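Local atomic coordinates of glucose dehydrogenase (Serratia sp. FS14, PDB entry 7CDY), a protein that belongs to the glucose/sorbosone dehydrogenase family of beta-propeller proteins and carries a bound calcium ion. Residues A[50-55]-A[107-112]; A[271-274]-A[280-283]; A[284-289]-A[293-298]. All blocks are in the same frame, centred on the assembly; numbering follows the deposited sequence.

Contact 1: residues A[50-55]-A[107-112]; sequences GVPQVY and ENFKVI
Pro52 lies over one face of the Phe109 ring, the two side chains crossing at about a right angle. The pyrrolidine is applied by its CG and CD corner: CD sits 3.9 Å from the centroid of the Phe109 ring and 13° off its normal, a CH-pi contact, while Pro52 CG comes within 3.6 Å of Phe109 CE2. Pro52 CB reaches the same Phe109 CE2 at 3.9 Å; CD thus lies a little off the centre of the ring, with CG and CB set toward its CE2 side. Phe109 offers this face because its CG stands anti to the backbone N (chi1 -176°), carrying the ring toward the loop 50-55. Behind the aromatic contact the backbones are linked through water. One molecule donates to Gly50 O at 2.8 Å and accepts from Phe109 N at 3.0 Å, bridging a carbonyl of the loop to the amide just past the corner at Asn108. Gly50 takes a positive phi of 86°, a backbone shape readily open to glycine. Leu79 of strand 76-84 touches both Pro52 and Phe109, and Arg98 forms a salt bridge with Glu107 OE1. This proline-on-aromatic CH-pi contact lies at the surface, where the loop between strands 43-44 and 62-67 packs against strand 109-114 of an antiparallel sheet in a beta-propeller-family protein.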
loop_
_atom_site.group_PDB
_atom_site.type_symbol
_atom_site.label_atom_id
_atom_site.label_comp_id
_atom_site.label_asym_id
_atom_site.label_seq_id
_atom_site.Cartn_x
_atom_site.Cartn_y
_atom_site.Cartn_z
ATOM N N GLY A 50 4.649 1.730 22.449
ATOM C CA GLY A 50 4.685 0.320 22.089
ATOM C C GLY A 50 4.869 0.021 20.617
ATOM O O GLY A 50 4.765 -1.145 20.218
ATOM N N VAL A 51 5.114 1.035 19.800
ATOM C CA VAL A 51 5.296 0.882 18.360
ATOM C C VAL A 51 6.696 0.330 18.110
ATOM O O VAL A 51 7.646 0.743 18.790
ATOM C CB VAL A 51 5.071 2.240 17.671
ATOM C CG1 VAL A 51 5.431 2.215 16.196
ATOM C CG2 VAL A 51 3.629 2.695 17.872
ATOM N N PRO A 52 6.884 -0.584 17.156
ATOM C CA PRO A 52 8.232 -1.112 16.899
ATOM C C PRO A 52 9.179 -0.015 16.432
ATOM O O PRO A 52 8.770 0.955 15.793
ATOM C CB PRO A 52 7.998 -2.138 15.784
ATOM C CG PRO A 52 6.743 -1.660 15.096
ATOM C CD PRO A 52 5.891 -1.182 16.248
ATOM N N GLN A 53 10.456 -0.176 16.761
ATOM C CA GLN A 53 11.483 0.620 16.106
ATOM C C GLN A 53 11.615 0.169 14.655
ATOM O O GLN A 53 11.284 -0.969 14.301
ATOM C CB GLN A 53 12.814 0.466 16.838
ATOM C CG GLN A 53 12.752 0.950 18.283
ATOM C CD GLN A 53 14.108 0.891 18.957
ATOM O OE1 GLN A 53 14.500 -0.140 19.501
ATOM N NE2 GLN A 53 14.832 1.995 18.921
ATOM N N VAL A 54 12.065 1.086 13.793
ATOM C CA VAL A 54 12.016 0.870 12.354
ATOM C C VAL A 54 13.359 1.230 11.728
ATOM O O VAL A 54 14.216 1.863 12.343
ATOM C CB VAL A 54 10.865 1.656 11.688
ATOM C CG1 VAL A 54 9.511 1.286 12.313
ATOM C CG2 VAL A 54 11.129 3.148 11.790
ATOM N N TYR A 55 13.510 0.845 10.465
ATOM C CA TYR A 55 14.622 1.281 9.626
ATOM C C TYR A 55 14.141 2.531 8.903
ATOM O O TYR A 55 13.476 2.454 7.865
ATOM C CB TYR A 55 14.976 0.155 8.662
ATOM C CG TYR A 55 16.127 0.386 7.717
ATOM C CD1 TYR A 55 17.439 0.179 8.120
ATOM C CD2 TYR A 55 15.893 0.750 6.394
ATOM C CE1 TYR A 55 18.491 0.357 7.232
ATOM C CE2 TYR A 55 16.935 0.924 5.507
ATOM C CZ TYR A 55 18.221 0.730 5.934
ATOM O OH TYR A 55 19.247 0.909 5.032
ATOM N N GLU A 107 -0.352 -2.632 22.683
ATOM C CA GLU A 107 0.016 -3.662 23.651
ATOM C C GLU A 107 0.544 -4.902 22.932
ATOM O O GLU A 107 -0.065 -5.367 21.966
ATOM C CB GLU A 107 -1.208 -4.045 24.497
ATOM C CG GLU A 107 -1.921 -2.855 25.167
ATOM C CD GLU A 107 -3.317 -3.175 25.728
ATOM O OE1 GLU A 107 -4.095 -3.898 25.078
ATOM O OE2 GLU A 107 -3.664 -2.660 26.813
ATOM N N ASN A 108 1.672 -5.434 23.405
ATOM C CA ASN A 108 2.140 -6.768 23.008
ATOM C C ASN A 108 2.404 -6.892 21.508
ATOM O O ASN A 108 2.106 -7.925 20.905
ATOM C CB ASN A 108 1.180 -7.877 23.453
ATOM C CG ASN A 108 0.910 -7.866 24.945
ATOM O OD1 ASN A 108 -0.228 -7.679 25.379
ATOM N ND2 ASN A 108 1.954 -8.086 25.735
ATOM N N PHE A 109 2.960 -5.848 20.893
ATOM C CA PHE A 109 3.218 -5.928 19.459
ATOM C C PHE A 109 4.190 -7.066 19.160
ATOM O O PHE A 109 5.232 -7.197 19.808
ATOM C CB PHE A 109 3.789 -4.611 18.920
ATOM C CG PHE A 109 3.972 -4.622 17.428
ATOM C CD1 PHE A 109 2.895 -4.361 16.600
ATOM C CD2 PHE A 109 5.199 -4.930 16.853
ATOM C CE1 PHE A 109 3.037 -4.384 15.229
ATOM C CE2 PHE A 109 5.350 -4.953 15.470
ATOM C CZ PHE A 109 4.262 -4.682 14.665
ATOM N N LYS A 110 3.872 -7.863 18.138
ATOM C CA LYS A 110 4.746 -8.950 17.715
ATOM C C LYS A 110 4.712 -9.089 16.200
ATOM O O LYS A 110 3.653 -8.958 15.586
ATOM C CB LYS A 110 4.341 -10.289 18.345
ATOM C CG LYS A 110 2.972 -10.789 17.918
ATOM C CD LYS A 110 2.691 -12.200 18.420
ATOM C CE LYS A 110 1.661 -12.914 17.545
ATOM N NZ LYS A 110 1.412 -14.291 18.047
ATOM N N VAL A 111 5.878 -9.371 15.615
ATOM C CA VAL A 111 5.977 -9.616 14.182
ATOM C C VAL A 111 5.417 -10.994 13.852
ATOM O O VAL A 111 5.683 -11.984 14.551
ATOM C CB VAL A 111 7.448 -9.493 13.752
ATOM C CG1 VAL A 111 7.670 -10.030 12.334
ATOM C CG2 VAL A 111 7.903 -8.044 13.860
ATOM N N ILE A 112 4.644 -11.069 12.775
ATOM C CA ILE A 112 4.069 -12.322 12.294
ATOM C C ILE A 112 4.591 -12.723 10.925
ATOM O O ILE A 112 4.328 -13.854 10.486
ATOM C CB ILE A 112 2.525 -12.285 12.284
ATOM C CG1 ILE A 112 2.013 -11.278 11.242
ATOM C CG2 ILE A 112 1.986 -11.979 13.686
ATOM C CD1 ILE A 112 0.511 -11.351 10.988
HETATM O O HOH W 1 3.827 -3.215 21.931
#

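Contact 2: residues A[271-274]-A[280-283]; sequences AFYD and AWRH
Tyr273 and Trp281 meet through their first torsions: chi1 of -171° sets the tyrosine CG beside its carbonyl carbon, and chi1 of -82° sets the tryptophan CG beside its backbone N. The indole turns an edge to the tyrosine face: the Tyr273 ring and the six-membered ring of Trp281 form a T-shaped pair with planes at 82°. Trp281 CB covers that face too, 4.0 Å from the centroid of the Tyr273 ring in a CH-pi contact offset toward the rim. The phenol end is held outside the contact, Tyr273 OH bonding to Gly328 O and Phe278 N. A backbone bond, His283 N to Tyr273 O at 3.3 Å, closes the loop, and the CA-H of Arg282 points to the same carbonyl oxygen, Arg282 CA lying 3.5 Å from Tyr273 O.

On the solvent side, the arginine chain bends at chi3 and brings its guanidinium back to Asp274. Arg282 NH1 meets Asp274 OD1 at 3.0 Å in a salt bridge, from above the carboxylate plane; Arg282 NH2 adds a weak bond to Asp274 OD1 at 3.3 Å. The same oxygen takes a weak bond from Trp201 NE1, and Arg282 NH1 also bonds to Gly275 O. The contact clasps the loop between strands 267-273 and 284-289 onto the end of the first, an outer strand of its four-stranded sheet; Trp281 reaches on to Phe286 of strand 284-289 and Arg297 of strand 294-301.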
loop_
_atom_site.group_PDB
_atom_site.type_symbol
_atom_site.label_atom_id
_atom_site.label_comp_id
_atom_site.label_asym_id
_atom_site.label_seq_id
_atom_site.Cartn_x
_atom_site.Cartn_y
_atom_site.Cartn_z
ATOM N N ALA A 271 -8.170 3.716 -3.222
ATOM C CA ALA A 271 -9.453 3.496 -2.564
ATOM C C ALA A 271 -10.566 3.469 -3.598
ATOM O O ALA A 271 -10.634 4.352 -4.458
ATOM C CB ALA A 271 -9.748 4.595 -1.538
ATOM N N PHE A 272 -11.447 2.476 -3.502
ATOM C CA PHE A 272 -12.676 2.429 -4.283
ATOM C C PHE A 272 -13.762 3.220 -3.563
ATOM O O PHE A 272 -13.919 3.108 -2.343
ATOM C CB PHE A 272 -13.153 0.985 -4.417
ATOM C CG PHE A 272 -12.221 0.089 -5.191
ATOM C CD1 PHE A 272 -12.327 -0.027 -6.573
ATOM C CD2 PHE A 272 -11.259 -0.677 -4.531
ATOM C CE1 PHE A 272 -11.483 -0.874 -7.277
ATOM C CE2 PHE A 272 -10.411 -1.508 -5.232
ATOM C CZ PHE A 272 -10.524 -1.614 -6.601
ATOM N N TYR A 273 -14.519 4.026 -4.310
ATOM C CA TYR A 273 -15.573 4.839 -3.708
ATOM C C TYR A 273 -16.905 4.098 -3.812
ATOM O O TYR A 273 -17.443 3.923 -4.908
ATOM C CB TYR A 273 -15.654 6.239 -4.316
ATOM C CG TYR A 273 -16.593 7.120 -3.520
ATOM C CD1 TYR A 273 -16.132 7.847 -2.426
ATOM C CD2 TYR A 273 -17.953 7.182 -3.830
ATOM C CE1 TYR A 273 -16.993 8.637 -1.673
ATOM C CE2 TYR A 273 -18.824 7.974 -3.079
ATOM C CZ TYR A 273 -18.337 8.692 -2.005
ATOM O OH TYR A 273 -19.192 9.480 -1.261
ATOM N N ASP A 274 -17.430 3.672 -2.661
ATOM C CA ASP A 274 -18.708 2.972 -2.564
ATOM C C ASP A 274 -19.649 3.681 -1.593
ATOM O O ASP A 274 -20.526 3.054 -0.990
ATOM C CB ASP A 274 -18.486 1.512 -2.157
ATOM C CG ASP A 274 -19.725 0.640 -2.345
ATOM O OD1 ASP A 274 -20.561 0.938 -3.225
ATOM O OD2 ASP A 274 -19.852 -0.358 -1.601
ATOM N N ALA A 280 -21.894 10.600 -7.926
ATOM C CA ALA A 280 -21.109 10.655 -9.152
ATOM C C ALA A 280 -19.776 9.937 -9.012
ATOM O O ALA A 280 -19.188 9.532 -10.021
ATOM C CB ALA A 280 -20.869 12.109 -9.562
ATOM N N TRP A 281 -19.288 9.771 -7.787
ATOM C CA TRP A 281 -18.018 9.105 -7.551
ATOM C C TRP A 281 -18.156 7.601 -7.379
ATOM O O TRP A 281 -17.135 6.907 -7.328
ATOM C CB TRP A 281 -17.345 9.693 -6.308
ATOM C CG TRP A 281 -16.593 10.962 -6.551
ATOM C CD1 TRP A 281 -16.447 11.626 -7.734
ATOM C CD2 TRP A 281 -15.863 11.713 -5.575
ATOM N NE1 TRP A 281 -15.670 12.748 -7.554
ATOM C CE2 TRP A 281 -15.302 12.824 -6.236
ATOM C CE3 TRP A 281 -15.632 11.554 -4.206
ATOM C CZ2 TRP A 281 -14.519 13.768 -5.571
ATOM C CZ3 TRP A 281 -14.858 12.494 -3.550
ATOM C CH2 TRP A 281 -14.312 13.584 -4.232
ATOM N N ARG A 282 -19.378 7.079 -7.277
ATOM C CA ARG A 282 -19.546 5.644 -7.106
ATOM C C ARG A 282 -18.989 4.909 -8.318
ATOM O O ARG A 282 -19.082 5.387 -9.452
ATOM C CB ARG A 282 -21.023 5.300 -6.892
ATOM C CG ARG A 282 -21.583 5.853 -5.579
ATOM C CD ARG A 282 -23.038 5.437 -5.339
ATOM N NE ARG A 282 -23.264 4.021 -5.608
ATOM C CZ ARG A 282 -22.891 3.035 -4.801
ATOM N NH1 ARG A 282 -22.276 3.307 -3.659
ATOM N NH2 ARG A 282 -23.133 1.774 -5.137
ATOM N N HIS A 283 -18.364 3.759 -8.061
ATOM C CA HIS A 283 -17.723 2.950 -9.094
ATOM C C HIS A 283 -16.481 3.618 -9.684
ATOM O O HIS A 283 -16.091 3.335 -10.816
ATOM C CB HIS A 283 -18.711 2.469 -10.165
ATOM C CG HIS A 283 -19.792 1.593 -9.611
ATOM N ND1 HIS A 283 -19.564 0.289 -9.223
ATOM C CD2 HIS A 283 -21.092 1.849 -9.333
ATOM C CE1 HIS A 283 -20.685 -0.227 -8.753
ATOM N NE2 HIS A 283 -21.627 0.698 -8.809
#

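Contact 3: residues A[284-289]-A[293-298]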
loop_
_atom_site.group_PDB
_atom_site.type_symbol
_atom_site.label_atom_id
_atom_site.label_comp_id
_atom_site.label_asym_id
_atom_site.label_seq_id
_atom_site.Cartn_x
_atom_site.Cartn_y
_atom_site.Cartn_z
ATOM N N SER A 284 -15.851 4.496 -8.911
ATOM C CA SER A 284 -14.559 5.071 -9.248
ATOM C C SER A 284 -13.489 4.525 -8.309
ATOM O O SER A 284 -13.774 4.132 -7.172
ATOM C CB SER A 284 -14.589 6.601 -9.163
ATOM O OG SER A 284 -15.278 7.163 -10.269
ATOM N N LEU A 285 -12.251 4.528 -8.803
ATOM C CA LEU A 285 -11.068 4.134 -8.050
ATOM C C LEU A 285 -10.162 5.353 -7.971
ATOM O O LEU A 285 -9.814 5.941 -9.001
ATOM C CB LEU A 285 -10.356 2.988 -8.770
ATOM C CG LEU A 285 -8.990 2.579 -8.228
ATOM C CD1 LEU A 285 -9.128 2.140 -6.780
ATOM C CD2 LEU A 285 -8.382 1.471 -9.081
ATOM N N PHE A 286 -9.811 5.753 -6.761
ATOM C CA PHE A 286 -8.974 6.924 -6.544
ATOM C C PHE A 286 -7.558 6.496 -6.170
ATOM O O PHE A 286 -7.367 5.593 -5.345
ATOM C CB PHE A 286 -9.567 7.777 -5.423
ATOM C CG PHE A 286 -10.821 8.494 -5.816
ATOM C CD1 PHE A 286 -12.068 7.897 -5.674
ATOM C CD2 PHE A 286 -10.755 9.765 -6.348
ATOM C CE1 PHE A 286 -13.224 8.566 -6.044
ATOM C CE2 PHE A 286 -11.902 10.449 -6.711
ATOM C CZ PHE A 286 -13.142 9.840 -6.557
ATOM N N ILE A 287 -6.564 7.160 -6.768
ATOM C CA ILE A 287 -5.157 6.808 -6.605
ATOM C C ILE A 287 -4.351 8.085 -6.423
ATOM O O ILE A 287 -4.524 9.038 -7.186
ATOM C CB ILE A 287 -4.649 6.033 -7.838
ATOM C CG1 ILE A 287 -5.382 4.686 -7.967
ATOM C CG2 ILE A 287 -3.128 5.856 -7.783
ATOM C CD1 ILE A 287 -5.150 3.992 -9.305
ATOM N N GLY A 288 -3.463 8.128 -5.438
ATOM C CA GLY A 288 -2.627 9.303 -5.270
ATOM C C GLY A 288 -1.480 9.329 -6.267
ATOM O O GLY A 288 -1.003 8.293 -6.730
ATOM N N ALA A 289 -1.038 10.542 -6.606
ATOM C CA ALA A 289 0.150 10.754 -7.429
ATOM C C ALA A 289 1.167 11.546 -6.617
ATOM O O ALA A 289 0.893 12.686 -6.208
ATOM C CB ALA A 289 -0.191 11.474 -8.738
ATOM N N LYS A 293 1.789 15.146 -8.079
ATOM C CA LYS A 293 1.164 15.987 -7.051
ATOM C C LYS A 293 -0.330 16.178 -7.313
ATOM O O LYS A 293 -0.834 17.293 -7.471
ATOM C CB LYS A 293 1.890 17.333 -6.908
ATOM C CG LYS A 293 3.352 17.196 -6.552
ATOM C CD LYS A 293 4.052 18.547 -6.487
ATOM C CE LYS A 293 5.526 18.376 -6.156
ATOM N NZ LYS A 293 6.211 19.691 -6.021
ATOM N N ALA A 294 -1.046 15.060 -7.372
ATOM C CA ALA A 294 -2.445 15.097 -7.775
ATOM C C ALA A 294 -3.166 13.852 -7.277
ATOM O O ALA A 294 -2.562 12.931 -6.719
ATOM C CB ALA A 294 -2.585 15.237 -9.296
ATOM N N LEU A 295 -4.475 13.848 -7.489
ATOM C CA LEU A 295 -5.328 12.707 -7.205
ATOM C C LEU A 295 -5.929 12.222 -8.515
ATOM O O LEU A 295 -6.488 13.020 -9.274
ATOM C CB LEU A 295 -6.431 13.124 -6.238
ATOM C CG LEU A 295 -7.441 12.050 -5.833
ATOM C CD1 LEU A 295 -6.765 10.939 -5.024
ATOM C CD2 LEU A 295 -8.566 12.690 -5.027
ATOM N N ILE A 296 -5.789 10.934 -8.790
ATOM C CA ILE A 296 -6.284 10.317 -10.012
ATOM C C ILE A 296 -7.615 9.652 -9.709
ATOM O O ILE A 296 -7.746 8.946 -8.700
ATOM C CB ILE A 296 -5.271 9.284 -10.532
ATOM C CG1 ILE A 296 -3.961 9.972 -10.907
ATOM C CG2 ILE A 296 -5.849 8.504 -11.696
ATOM C CD1 ILE A 296 -2.797 9.005 -11.079
ATOM N N ARG A 297 -8.608 9.861 -10.573
ATOM C CA ARG A 297 -9.881 9.158 -10.465
ATOM C C ARG A 297 -10.106 8.334 -11.724
ATOM O O ARG A 297 -10.196 8.889 -12.826
ATOM C CB ARG A 297 -11.045 10.131 -10.272
ATOM C CG ARG A 297 -12.374 9.408 -10.102
ATOM C CD ARG A 297 -13.505 10.362 -9.799
ATOM N NE ARG A 297 -13.946 11.072 -10.987
ATOM C CZ ARG A 297 -15.001 10.722 -11.715
ATOM N NH1 ARG A 297 -15.718 9.659 -11.380
ATOM N NH2 ARG A 297 -15.336 11.432 -12.783
ATOM N N LEU A 298 -10.201 7.015 -11.567
ATOM C CA LEU A 298 -10.493 6.112 -12.675
ATOM C C LEU A 298 -11.951 5.682 -12.590
ATOM O O LEU A 298 -12.381 5.143 -11.564
ATOM C CB LEU A 298 -9.591 4.880 -12.622
ATOM C CG LEU A 298 -8.086 5.144 -12.634
ATOM C CD1 LEU A 298 -7.316 3.839 -12.622
ATOM C CD2 LEU A 298 -7.731 5.966 -13.864
#
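Phe286 and Arg297, a non-hydrogen-bonded pair, lie side by side and point the same way. Arg297 leaves its strand with CG anti to the backbone N (chi1 -178°), and its methylenes run over the Phe286 ring: Arg297 CG is 3.9 Å from the ring centroid, a CH-pi contact, and Arg297 CD is 3.3 Å from Phe286 CZ. A bend at chi3 then turns the guanidinium so that Arg297 NH1 donates to Ser284 OG at 2.8 Å, the oxygen tilted 23° from the guanidinium plane. Arg297 NE forms a salt bridge with Glu309 of strand 304-311. Beyond the ring, Leu295 CD2 meets Phe286 CD2 at 3.9 Å, and Leu330 of strand 330-334 touches both residues. The two strands make an antiparallel beta hairpin, the middle pair of a four-stranded sheet of the kind that forms a propeller blade; backbone bonds join Leu285 with Leu298, Ile287 with Ile296 and Ala289 with Ala294. Across the sheet from Phe286, aliphatic side chains of the two strands meet: Ile287 CD1 touches Leu298 CD1 at 4.0 Å, and Ile296 CD1 lies 4.3 Å from Ala289 CB. The grip slackens at the turn, where Lys293 and Ala294 both face Ala289 in a G1 beta bulge. Ala289 N donates to Ala294 O at 2.8 Å. The return bond is longer, Ala294 N to Ala289 O at 3.3 Å, and Lys293 is exposed, its CB directed away from the partner strand.

Contact 1 is a surface contact on the opposite side of the chain's centre from the other two, its centre about 34 Å from that of contact 2 and about 31 Å from that of contact 3. It joins a loop to a strand by proline-aromatic packing and a bridging water. Contacts 2 and 3 adjoin within one sheet, where strand 267-273 of contact 2 pairs with strand 284-289 of contact 3: Ala271 O probably accepts from Phe286 N. Contact 3 is the buried one, built on a ladder of backbone bonds and mostly apolar side chains, with one partly exposed arginine; contact 2 is partly buried, combining a buried aromatic pair with a salt bridge on its more exposed side.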